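Local coordinates for Lmo0181 protein (Listeria monocytogenes serovar 1/2a, PDB 5F7V) that binds the cyclic glucan cycloalternan as the substrate-binding lipoprotein of an ABC transporter and probably hands it on for uptake into the cell, at residues V33-F36 / E37-P41; N180-Y183 / K184-Q188; I252-F255 / D256-Q259; F298-A301 / S302-A306; E347-Q350 / Y351-L354. One frame throughout, in Å; residues are numbered along the deposited sequence. Where two conformers were deposited one is given.

Contact 1: residues V33-F36 / E37-P41; sequences VKEF and EKQNP
The C-terminal end of helix 27-39 is closed by F36 and N40, whose backbone and side chains meet over the last turn. Two donors of N40 converge on F36 O. The side-chain bond is the straighter of the two: N40 ND2 reaches F36 O at 2.9 Å with an N-H...O angle of 165°, and the acceptor lies in the amide plane. The backbone bond from N40 N to F36 O is 2.8 Å long but strongly bent, and weak. N40 is the first residue to leave helical phi/psi, consistent with its side-chain amide making up for the weak final backbone bond at this C-terminal end. With chi1 at -60°, N40 CG stands beside its own backbone N, and the amide is carried over the F36 ring. The two planes are stacked, 22° apart, with N40 ND2 3.3 Å from F36 CE1, while N40 CB makes a CH-pi contact 4.2 Å from the F36 ring centroid. The rings of F300 and F303 meet the F36 ring edge-to-face, which places this turn against helix 294-306. One turn back, V33 and E37 run alongside each other: V33 CG1 touches E37 OE2 at 3.7 Å. That carboxylate oxygen accepts a hydrogen bond from V45 N, linking the helix to strand 43-49 of the parallel part of the sheet. Regular bonds continue the turn, E37 N to V33 O being 2.9 Å.

Contact 2: residues N180-Y183 / K184-Q188; sequences NEFY and KVAAQ. With GLC (alpha-D-glucopyranose), chain B.
This is an i to i+3 and i to i+4 contact, largely buried, within helix 179-187, whose N180 and E181 line the glycan pocket. Its polar centre is the carboxylate of E181, which is shared between sugar and lysine. E181 OE1 accepts a hydrogen bond from O6 of the chain B glucose at 2.6 Å, and E181 OE2 forms a salt bridge with K184 NZ at 2.8 Å. The lysine nitrogen comes from above the carboxylate plane, 56° out of it. E181 is bent at chi2 (74°), which brings its end back alongside the K184 chain so that the two point the same way. K184 NZ has a second carboxylate partner, E270 OE1, and this pair of negative groups probably keeps the lysine charged. N180 complements E181 on the same glucose: N180 ND2 donates to the ring oxygen O5 of the chain B glucose over 3.0 Å and also bonds E77 OE2, while its OD1 is held by W361 NE1. Two successive residues of this helix thus give the pocket of the solute-binding protein two of its sugar contacts, with K184 behind them as a second-shell residue. Away from the sugar, A186 CB sits over one face of the F182 ring, 4.2 Å from the centroid and displaced toward the rim. F372 meets that ring edge-to-face. The backbone bond from A186 N to F182 O, 2.8 Å long, runs between the same two residues, and V185 CG2 packs obliquely against E181 CG at 4.1 Å.

Contact 3: residues I252-F255 / D256-Q259; sequences IWLF and DMFQ. With GLC (alpha-D-glucopyranose), chain C; GLC (alpha-D-glucopyranose), chain D; GLC (alpha-D-glucopyranose), chain E.
L254, last residue of the 3-10 turn after strand 245-251, lies at a slant across F258 of the short, weakly bonded helix 255-258, beside the glycan pocket. L254 CB sits over one face of the F258 ring, 4.2 Å from the centroid and shifted toward the rim. The CD2 branch of L254 runs beside M257, 3.9 Å from M257 SD in one of the two methionine conformers. The backbone follows the same pairing: F258 N donates to L254 O, nearly in line with the carbonyl bond. W253 faces a different way. Its chi1 of 52° sets the indole between the backbone N and the carbonyl carbon and carries it to the sugar, away from the helix. C1 of the chain C glucose stands 3.5 Å above the W253 indole plane over its centre, with C3 of the chain E glucose over the same ring system, a carbohydrate-aromatic stack. At the edge, W253 NE1 donates to O5 of the chain D glucose at 3.1 Å, 167° at the hydrogen. Water 2 bridges W253 O and M257 N, bonded to each at 2.8 Å. Q259 NE2 bonds P338 O and, with the chain bent back at chi2, also donates a hydrogen bond to F255 O at 3.0 Å, from 54° above the carbonyl plane.

Contact 4: residues F298-A301 / S302-A306; sequences FKFA and SFMSA
F298 and S302 begin the run of i to i+4 pairs along helix 294-306: S302 CB lies over one face of the F298 ring, 4.1 Å from both F298 CE2 and CZ, while S302 N donates to F298 O at 2.8 Å. In one of the two serine conformers the hydroxyl bonds D98 OD2, and it is the CB methylene that meets the phenyl group. K299 contributes through its backbone, K299 O accepting a hydrogen bond from F303 N at 2.9 Å. F303 CB also rests 3.3 Å from K299 O. F300 forms the main side-chain pair with M304. The two chains lie side by side, and M304 CG stands 3.6 Å above the F300 ring plane, displaced toward the rim; its distance to the F300 centroid is 3.9 Å, a CH-pi contact. The bend of M304 at chi2 (-68°) takes the sulfur past the rim. M304 SD is 4.6 Å from the F300 ring centroid and 42° off the ring normal, hence an oblique Met-aromatic contact and not a sulfur centred over the face. Y17 meets the F300 ring edge-to-face. A301, next in line, gives its carbonyl to S305 N over a more bent bond of 135°, and the S305 hydroxyl bonds V124 O. The A301 methyl packs on M123 and I285 and M304 on E125 and I285, so both face strands 119-135 and 278-287, while F303 faces helix 27-39, as in an alpha/beta lobe of the periplasmic-binding-protein fold.

Contact 5: residues E347-Q350 / Y351-L354; sequences ESLQ and YMVL
Y351 N donates to S348 O at 3.1 Å, arriving 46° above the carbonyl plane, as the turn after helix 343-347 unwinds toward strand 352-353. The same S348 O also accepts from T278 OG1, so two donors grip it. A second backbone bond, M352 N to L349 O, is long and weak. Water 3 then spans the turn, donating to Q350 O at 3.0 Å and to M352 O at 2.8 Å. Water 4 lies in the plane of the Y351 ring, 2.7 Å from Y351 OH, and donates a weak bond to Q350 OE1. Outward from these bonds, Q350 runs extended over one ring face of its neighbour Y351: Q350 CB sits over the centre, 3.9 Å from the Y351 centroid, and the amide plane is inclined 32° to the ring. M352, with CG between its backbone N and carbonyl carbon (chi1 70°), is bent at chi3 so that CE returns to L349. M352 CE is 3.9 Å from L349 CD2, the two side chains crossing at a slant. With the regular helical bonds lost, a single sound backbone bond joins these segments directly, and water 3, the weak M352 N bond and apolar contacts probably add to it.

In the fold
Every contact is local, between residues a few places apart, and all five follow in series along the chain, with none nested or crossed. Contact 1 ends helix 27-39 and packs against contact 4, on helix 294-306; their centres are about 11 Å apart although some 260 residues separate them. Contact 2, on helix 179-187, lies on the opposite side of the chain's centre from both. Contact 3 follows strand 245-251 and reaches the sugars from another direction, its nearest atoms about 7 Å from contact 2. Contact 5 closes the turn into strand 352-353, which pairs with strand 278-287; Y183, K184 and A187 of contact 2 pack on V353 and L354 there.

Contact 1: residues V33-F36 / E37-P41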
# COMPACT_ATOMS: atom_id res chain seq x y z
N VAL A 33 13.73 8.70 14.98
CA VAL A 33 15.13 8.32 15.23
C VAL A 33 15.70 9.13 16.40
O VAL A 33 16.38 8.55 17.27
CB VAL A 33 16.00 8.42 13.95
CG1 VAL A 33 17.49 8.28 14.22
CG2 VAL A 33 15.49 7.37 12.95
N LYS A 34 15.46 10.43 16.43
CA LYS A 34 15.92 11.26 17.53
C LYS A 34 15.39 10.75 18.88
O LYS A 34 16.12 10.73 19.86
CB LYS A 34 15.49 12.71 17.31
CG LYS A 34 15.75 13.70 18.45
CD LYS A 34 15.18 15.10 18.26
CE LYS A 34 13.65 15.13 18.25
NZ LYS A 34 13.19 16.51 18.02
N GLU A 35 14.11 10.43 18.92
CA GLU A 35 13.50 9.95 20.16
C GLU A 35 14.06 8.56 20.56
O GLU A 35 14.37 8.31 21.73
CB GLU A 35 11.98 9.92 20.02
CG GLU A 35 11.40 11.32 19.92
CD GLU A 35 11.53 12.13 21.19
OE1 GLU A 35 11.46 11.54 22.28
OE2 GLU A 35 11.64 13.39 21.13
N PHE A 36 14.27 7.71 19.57
CA PHE A 36 14.87 6.41 19.82
C PHE A 36 16.27 6.55 20.41
O PHE A 36 16.61 5.87 21.36
CB PHE A 36 14.92 5.56 18.54
CG PHE A 36 15.68 4.28 18.72
CD1 PHE A 36 15.10 3.21 19.36
CD2 PHE A 36 16.99 4.14 18.26
CE1 PHE A 36 15.78 2.01 19.58
CE2 PHE A 36 17.67 2.95 18.47
CZ PHE A 36 17.07 1.89 19.11
N GLU A 37 17.05 7.44 19.82
CA GLU A 37 18.42 7.67 20.26
C GLU A 37 18.46 8.29 21.65
O GLU A 37 19.36 7.96 22.43
CB GLU A 37 19.17 8.51 19.25
CG GLU A 37 19.43 7.71 17.96
CD GLU A 37 20.20 8.51 16.92
OE1 GLU A 37 20.39 9.74 17.03
OE2 GLU A 37 20.69 7.88 15.97
N LYS A 38 17.49 9.14 21.97
CA LYS A 38 17.41 9.69 23.31
C LYS A 38 17.18 8.61 24.37
O LYS A 38 17.84 8.59 25.43
CB LYS A 38 16.26 10.69 23.40
CG LYS A 38 15.93 11.22 24.79
CD LYS A 38 17.07 11.96 25.42
CE LYS A 38 16.76 12.34 26.86
NZ LYS A 38 17.86 13.16 27.39
N GLN A 39 16.24 7.73 24.05
CA GLN A 39 15.85 6.62 24.93
C GLN A 39 16.83 5.46 24.89
O GLN A 39 16.77 4.60 25.76
CB GLN A 39 14.44 6.16 24.58
CG GLN A 39 13.39 7.26 24.79
CD GLN A 39 11.95 6.83 24.48
OE1 GLN A 39 11.71 5.68 24.17
NE2 GLN A 39 11.00 7.74 24.60
N ASN A 40 17.73 5.41 23.90
CA ASN A 40 18.69 4.31 23.78
C ASN A 40 20.07 4.91 23.49
O ASN A 40 20.55 4.84 22.35
CB ASN A 40 18.29 3.30 22.69
CG ASN A 40 16.96 2.66 22.95
OD1 ASN A 40 16.91 1.57 23.54
ND2 ASN A 40 15.89 3.32 22.61
N PRO A 41 20.70 5.49 24.51
CA PRO A 41 21.91 6.31 24.23
C PRO A 41 23.10 5.55 23.64
O PRO A 41 24.05 6.16 23.15
CB PRO A 41 22.28 6.93 25.60
CG PRO A 41 21.51 6.14 26.59
CD PRO A 41 20.30 5.55 25.93

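Contact 2: residues N180-Y183 / K184-Q188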
# COMPACT_ATOMS: atom_id res chain seq x y z
N ASN A 180 -1.51 -5.09 -8.14
CA ASN A 180 -1.85 -4.74 -6.76
C ASN A 180 -3.23 -4.15 -6.67
O ASN A 180 -3.99 -4.47 -5.75
CB ASN A 180 -0.85 -3.75 -6.17
CG ASN A 180 -0.11 -4.29 -4.98
OD1 ASN A 180 0.27 -5.47 -4.94
ND2 ASN A 180 0.09 -3.44 -3.99
N GLU A 181 -3.61 -3.35 -7.66
CA GLU A 181 -4.97 -2.79 -7.63
C GLU A 181 -5.99 -3.87 -7.97
O GLU A 181 -7.12 -3.90 -7.46
CB GLU A 181 -5.08 -1.63 -8.61
CG GLU A 181 -6.31 -0.77 -8.37
CD GLU A 181 -6.23 0.12 -7.15
OE1 GLU A 181 -5.15 0.23 -6.48
OE2 GLU A 181 -7.27 0.77 -6.87
N PHE A 182 -5.59 -4.76 -8.87
CA PHE A 182 -6.56 -5.71 -9.44
C PHE A 182 -7.01 -6.77 -8.48
O PHE A 182 -8.15 -7.19 -8.60
CB PHE A 182 -5.96 -6.36 -10.66
CG PHE A 182 -6.98 -7.13 -11.46
CD1 PHE A 182 -8.06 -6.45 -12.02
CD2 PHE A 182 -6.91 -8.49 -11.62
CE1 PHE A 182 -9.04 -7.11 -12.73
CE2 PHE A 182 -7.89 -9.16 -12.33
CZ PHE A 182 -8.95 -8.46 -12.87
N TYR A 183 -6.19 -7.20 -7.53
CA TYR A 183 -6.75 -8.24 -6.65
C TYR A 183 -7.92 -7.66 -5.86
O TYR A 183 -8.87 -8.36 -5.52
CB TYR A 183 -5.73 -8.94 -5.75
CG TYR A 183 -5.06 -8.14 -4.65
CD1 TYR A 183 -5.67 -7.95 -3.43
CD2 TYR A 183 -3.80 -7.58 -4.82
CE1 TYR A 183 -5.04 -7.27 -2.40
CE2 TYR A 183 -3.15 -6.91 -3.81
CZ TYR A 183 -3.80 -6.75 -2.62
OH TYR A 183 -3.14 -6.10 -1.60
N LYS A 184 -7.86 -6.36 -5.54
CA LYS A 184 -9.00 -5.67 -4.92
C LYS A 184 -10.18 -5.48 -5.87
O LYS A 184 -11.31 -5.78 -5.52
CB LYS A 184 -8.51 -4.34 -4.40
CG LYS A 184 -9.60 -3.45 -3.86
CD LYS A 184 -9.16 -2.05 -3.51
CE LYS A 184 -8.68 -1.24 -4.71
NZ LYS A 184 -8.08 0.05 -4.26
N VAL A 185 -9.93 -4.93 -7.05
CA VAL A 185 -11.02 -4.66 -8.00
C VAL A 185 -11.69 -5.95 -8.46
O VAL A 185 -12.91 -6.00 -8.60
CB VAL A 185 -10.52 -3.77 -9.17
CG1 VAL A 185 -11.64 -3.52 -10.14
CG2 VAL A 185 -10.04 -2.44 -8.60
N ALA A 186 -10.90 -7.01 -8.64
CA ALA A 186 -11.50 -8.34 -8.90
C ALA A 186 -12.43 -8.77 -7.78
O ALA A 186 -13.56 -9.21 -8.04
CB ALA A 186 -10.40 -9.37 -9.10
N ALA A 187 -11.98 -8.56 -6.54
CA ALA A 187 -12.84 -8.92 -5.40
C ALA A 187 -14.09 -8.10 -5.33
O ALA A 187 -15.12 -8.58 -4.85
CB ALA A 187 -12.03 -8.78 -4.12
N GLN A 188 -14.07 -6.87 -5.82
CA GLN A 188 -15.30 -6.08 -5.92
C GLN A 188 -16.36 -6.63 -6.87
O GLN A 188 -17.50 -6.18 -6.87
CB GLN A 188 -14.94 -4.65 -6.35
CG GLN A 188 -14.17 -3.85 -5.30
CD GLN A 188 -13.57 -2.57 -5.83
OE1 GLN A 188 -13.71 -2.20 -6.99
NE2 GLN A 188 -12.83 -1.93 -4.94
C1 GLC B . 1.08 0.03 -4.40
C2 GLC B . 1.32 1.25 -5.27
C3 GLC B . 0.33 2.35 -4.88
C4 GLC B . -1.08 1.82 -5.00
C5 GLC B . -1.26 0.48 -4.28
C6 GLC B . -2.58 -0.23 -4.59
O2 GLC B . 2.68 1.71 -5.14
O3 GLC B . 0.56 3.44 -5.78
O4 GLC B . -2.02 2.74 -4.41
O5 GLC B . -0.24 -0.47 -4.60
O6 GLC B . -2.65 -0.47 -5.99

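Contact 3: residues I252-F255 / D256-Q259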
# COMPACT_ATOMS: atom_id res chain seq x y z
N ILE A 252 -3.77 6.31 1.82
CA ILE A 252 -3.74 7.31 2.89
C ILE A 252 -2.32 7.84 3.12
O ILE A 252 -2.13 8.84 3.81
CB ILE A 252 -4.34 6.78 4.22
CG1 ILE A 252 -3.51 5.66 4.86
CG2 ILE A 252 -5.78 6.35 3.99
CD1 ILE A 252 -4.05 5.14 6.17
N TRP A 253 -1.33 7.14 2.57
CA TRP A 253 0.07 7.61 2.59
C TRP A 253 0.29 8.87 1.79
O TRP A 253 1.37 9.45 1.89
CB TRP A 253 1.06 6.52 2.13
CG TRP A 253 0.72 5.90 0.83
CD1 TRP A 253 1.13 6.30 -0.41
CD2 TRP A 253 -0.07 4.72 0.64
NE1 TRP A 253 0.60 5.48 -1.36
CE2 TRP A 253 -0.12 4.49 -0.75
CE3 TRP A 253 -0.74 3.82 1.50
CZ2 TRP A 253 -0.84 3.41 -1.30
CZ3 TRP A 253 -1.42 2.75 0.94
CH2 TRP A 253 -1.48 2.55 -0.43
N LEU A 254 -0.71 9.32 1.02
CA LEU A 254 -0.59 10.60 0.31
C LEU A 254 -1.33 11.73 1.01
O LEU A 254 -1.33 12.84 0.50
CB LEU A 254 -1.07 10.47 -1.14
CG LEU A 254 -0.12 9.59 -1.97
CD1 LEU A 254 -0.60 9.57 -3.42
CD2 LEU A 254 1.36 9.97 -1.89
N PHE A 255 -1.94 11.49 2.17
CA PHE A 255 -2.59 12.59 2.85
C PHE A 255 -1.60 13.71 3.20
O PHE A 255 -1.96 14.87 3.07
CB PHE A 255 -3.22 12.12 4.16
CG PHE A 255 -4.52 11.36 4.03
CD1 PHE A 255 -5.07 11.01 2.79
CD2 PHE A 255 -5.15 10.92 5.19
CE1 PHE A 255 -6.24 10.27 2.74
CE2 PHE A 255 -6.31 10.21 5.14
CZ PHE A 255 -6.84 9.87 3.91
N ASP A 256 -0.36 13.40 3.60
CA ASP A 256 0.60 14.46 3.89
C ASP A 256 0.89 15.30 2.62
O ASP A 256 0.85 16.53 2.72
CB ASP A 256 1.91 13.89 4.46
CG ASP A 256 2.90 14.97 4.81
OD1 ASP A 256 2.70 15.61 5.86
OD2 ASP A 256 3.85 15.22 4.02
N MET A 257 1.15 14.67 1.48
CA MET A 257 1.38 15.38 0.21
C MET A 257 0.27 16.38 -0.07
O MET A 257 0.51 17.52 -0.49
CB MET A 257 1.44 14.36 -0.94
CG MET A 257 1.72 14.88 -2.33
SD MET A 257 2.03 13.48 -3.41
CE MET A 257 3.67 12.95 -2.95
N PHE A 258 -0.96 15.94 0.17
CA PHE A 258 -2.14 16.67 -0.26
C PHE A 258 -2.56 17.73 0.73
O PHE A 258 -3.49 18.47 0.44
CB PHE A 258 -3.29 15.72 -0.57
CG PHE A 258 -3.06 14.80 -1.75
CD1 PHE A 258 -2.12 15.03 -2.75
CD2 PHE A 258 -3.81 13.66 -1.86
CE1 PHE A 258 -1.94 14.17 -3.82
CE2 PHE A 258 -3.63 12.77 -2.92
CZ PHE A 258 -2.70 13.02 -3.90
N GLN A 259 -1.88 17.88 1.87
CA GLN A 259 -2.28 18.92 2.83
C GLN A 259 -2.29 20.29 2.17
O GLN A 259 -3.13 21.12 2.52
CB GLN A 259 -1.38 18.97 4.07
CG GLN A 259 -1.42 17.69 4.91
CD GLN A 259 -2.78 17.45 5.52
OE1 GLN A 259 -3.21 18.20 6.37
NE2 GLN A 259 -3.50 16.45 5.05
C1 GLC C . 2.28 1.91 0.46
C2 GLC C . 2.36 1.09 1.72
C3 GLC C . 2.94 -0.28 1.42
C4 GLC C . 2.19 -0.95 0.28
C5 GLC C . 2.19 -0.04 -0.95
C6 GLC C . 1.35 -0.59 -2.10
O2 GLC C . 3.16 1.79 2.68
O3 GLC C . 2.80 -1.08 2.60
O4 GLC C . 2.90 -2.14 -0.08
O5 GLC C . 1.60 1.23 -0.59
O6 GLC C . 1.33 0.49 -3.06
C1 GLC D . 0.08 4.71 -5.33
C2 GLC D . -0.07 5.54 -6.60
C3 GLC D . 1.26 5.92 -7.19
C4 GLC D . 2.19 6.51 -6.15
C5 GLC D . 2.31 5.58 -4.96
C6 GLC D . 3.06 6.32 -3.86
O2 GLC D . -0.88 4.86 -7.57
O3 GLC D . 1.17 6.75 -8.34
O4 GLC D . 3.46 6.81 -6.71
O5 GLC D . 1.01 5.33 -4.42
O6 GLC D . 3.24 5.53 -2.68
C1 GLC E . 4.36 4.64 -2.75
C2 GLC E . 3.94 3.34 -2.08
C3 GLC E . 3.74 3.52 -0.58
C4 GLC E . 5.01 4.09 0.01
C5 GLC E . 5.28 5.44 -0.67
C6 GLC E . 6.50 6.15 -0.10
O2 GLC E . 2.75 2.87 -2.70
O3 GLC E . 3.58 2.24 0.04
O4 GLC E . 4.91 4.21 1.43
O5 GLC E . 5.46 5.21 -2.07
O6 GLC E . 7.66 5.42 -0.51
O HOH W 1 0.38 10.79 4.53
O HOH W 2 2.26 12.08 1.60

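Contact 4: residues F298-A301 / S302-A306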
# COMPACT_ATOMS: atom_id res chain seq x y z
N PHE A 298 16.73 -5.11 16.71
CA PHE A 298 15.47 -5.46 17.29
C PHE A 298 14.90 -4.36 18.16
O PHE A 298 13.70 -4.08 18.11
CB PHE A 298 15.54 -6.78 18.07
CG PHE A 298 14.23 -7.09 18.72
CD1 PHE A 298 13.18 -7.58 17.96
CD2 PHE A 298 14.01 -6.78 20.05
CE1 PHE A 298 11.94 -7.79 18.54
CE2 PHE A 298 12.78 -7.02 20.62
CZ PHE A 298 11.74 -7.55 19.87
N LYS A 299 15.75 -3.71 18.95
CA LYS A 299 15.24 -2.64 19.81
C LYS A 299 14.67 -1.51 18.95
O LYS A 299 13.64 -0.91 19.27
CB LYS A 299 16.32 -2.09 20.71
CG LYS A 299 16.63 -3.00 21.88
CD LYS A 299 17.76 -2.36 22.67
CE LYS A 299 18.20 -3.21 23.80
NZ LYS A 299 17.07 -3.48 24.71
N PHE A 300 15.34 -1.19 17.85
CA PHE A 300 14.82 -0.17 16.95
C PHE A 300 13.51 -0.65 16.30
O PHE A 300 12.54 0.12 16.24
CB PHE A 300 15.86 0.16 15.88
CG PHE A 300 15.36 1.19 14.90
CD1 PHE A 300 15.13 2.48 15.34
CD2 PHE A 300 15.01 0.84 13.60
CE1 PHE A 300 14.63 3.44 14.46
CE2 PHE A 300 14.54 1.79 12.73
CZ PHE A 300 14.33 3.08 13.15
N ALA A 301 13.45 -1.90 15.81
CA ALA A 301 12.22 -2.43 15.25
C ALA A 301 11.06 -2.40 16.23
O ALA A 301 9.92 -2.06 15.86
CB ALA A 301 12.43 -3.84 14.70
N SER A 302 11.35 -2.77 17.47
CA SER A 302 10.35 -2.79 18.52
C SER A 302 9.86 -1.38 18.83
O SER A 302 8.66 -1.15 19.00
CB SER A 302 10.90 -3.50 19.76
OG SER A 302 9.88 -3.54 20.76
N PHE A 303 10.78 -0.43 18.94
CA PHE A 303 10.43 0.98 19.12
C PHE A 303 9.48 1.47 18.02
O PHE A 303 8.44 2.07 18.26
CB PHE A 303 11.73 1.83 19.16
CG PHE A 303 11.52 3.32 19.17
CD1 PHE A 303 11.39 4.02 17.98
CD2 PHE A 303 11.45 4.02 20.37
CE1 PHE A 303 11.19 5.40 17.99
CE2 PHE A 303 11.26 5.40 20.36
CZ PHE A 303 11.13 6.09 19.17
N MET A 304 9.84 1.22 16.78
CA MET A 304 9.05 1.67 15.66
C MET A 304 7.70 0.99 15.73
O MET A 304 6.71 1.60 15.35
CB MET A 304 9.76 1.35 14.35
CG MET A 304 10.96 2.21 14.09
SD MET A 304 10.62 3.94 13.78
CE MET A 304 10.16 3.88 12.03
N SER A 305 7.59 -0.24 16.23
CA SER A 305 6.35 -0.96 16.24
C SER A 305 5.37 -0.44 17.29
O SER A 305 4.18 -0.20 17.00
CB SER A 305 6.63 -2.45 16.48
OG SER A 305 5.44 -3.19 16.45
N ALA A 306 5.89 -0.25 18.50
CA ALA A 306 5.05 -0.13 19.68
C ALA A 306 5.36 1.04 20.59
O ALA A 306 4.58 1.29 21.51
CB ALA A 306 5.08 -1.45 20.45

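Contact 5: residues E347-Q350 / Y351-L354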
# COMPACT_ATOMS: atom_id res chain seq x y z
N GLU A 347 -13.87 2.92 8.37
CA GLU A 347 -15.03 2.19 7.81
C GLU A 347 -14.56 1.19 6.75
O GLU A 347 -15.10 0.08 6.65
CB GLU A 347 -15.99 3.17 7.15
CG GLU A 347 -16.75 4.01 8.15
CD GLU A 347 -17.35 5.27 7.54
OE1 GLU A 347 -17.15 5.55 6.34
OE2 GLU A 347 -18.04 5.97 8.32
N SER A 348 -13.52 1.54 5.99
CA SER A 348 -13.02 0.68 4.92
C SER A 348 -12.50 -0.65 5.44
O SER A 348 -12.54 -1.62 4.70
CB SER A 348 -11.94 1.42 4.13
OG SER A 348 -12.40 2.55 3.42
N LEU A 349 -12.05 -0.73 6.69
CA LEU A 349 -11.47 -1.96 7.22
C LEU A 349 -12.45 -3.10 7.28
O LEU A 349 -12.03 -4.25 7.22
CB LEU A 349 -10.86 -1.69 8.58
CG LEU A 349 -9.70 -0.69 8.61
CD1 LEU A 349 -9.37 -0.33 10.04
CD2 LEU A 349 -8.49 -1.26 7.89
N GLN A 350 -13.75 -2.83 7.35
CA GLN A 350 -14.74 -3.89 7.32
C GLN A 350 -14.65 -4.76 6.06
O GLN A 350 -14.91 -5.95 6.07
CB GLN A 350 -16.17 -3.32 7.39
CG GLN A 350 -17.22 -4.41 7.49
CD GLN A 350 -18.67 -3.91 7.69
OE1 GLN A 350 -19.64 -4.56 7.31
NE2 GLN A 350 -18.80 -2.74 8.25
N TYR A 351 -14.25 -4.14 4.95
CA TYR A 351 -14.32 -4.78 3.64
C TYR A 351 -12.95 -5.17 3.14
O TYR A 351 -12.80 -5.46 1.97
CB TYR A 351 -14.99 -3.84 2.63
CG TYR A 351 -16.14 -3.08 3.23
CD1 TYR A 351 -17.29 -3.75 3.67
CD2 TYR A 351 -16.07 -1.69 3.39
CE1 TYR A 351 -18.34 -3.03 4.21
CE2 TYR A 351 -17.12 -1.00 3.97
CZ TYR A 351 -18.24 -1.63 4.38
OH TYR A 351 -19.29 -0.95 4.96
N MET A 352 -11.96 -5.23 4.00
CA MET A 352 -10.59 -5.46 3.57
C MET A 352 -10.40 -6.81 2.89
O MET A 352 -11.03 -7.82 3.24
CB MET A 352 -9.63 -5.34 4.76
CG MET A 352 -9.72 -6.47 5.75
SD MET A 352 -8.38 -6.51 6.98
CE MET A 352 -8.95 -5.17 7.90
N VAL A 353 -9.48 -6.82 1.94
CA VAL A 353 -8.97 -8.04 1.35
C VAL A 353 -7.45 -8.03 1.47
O VAL A 353 -6.78 -7.10 1.03
CB VAL A 353 -9.47 -8.28 -0.08
CG1 VAL A 353 -10.95 -8.62 -0.01
CG2 VAL A 353 -9.09 -7.13 -1.03
N LEU A 354 -6.91 -9.06 2.10
CA LEU A 354 -5.48 -9.15 2.36
C LEU A 354 -4.73 -9.40 1.06
O LEU A 354 -5.27 -10.04 0.15
CB LEU A 354 -5.22 -10.25 3.38
CG LEU A 354 -5.93 -10.07 4.72
CD1 LEU A 354 -5.65 -11.27 5.58
CD2 LEU A 354 -5.45 -8.81 5.41
O HOH W 3 -13.58 -8.02 4.39
O HOH W 4 -21.55 -1.90 6.11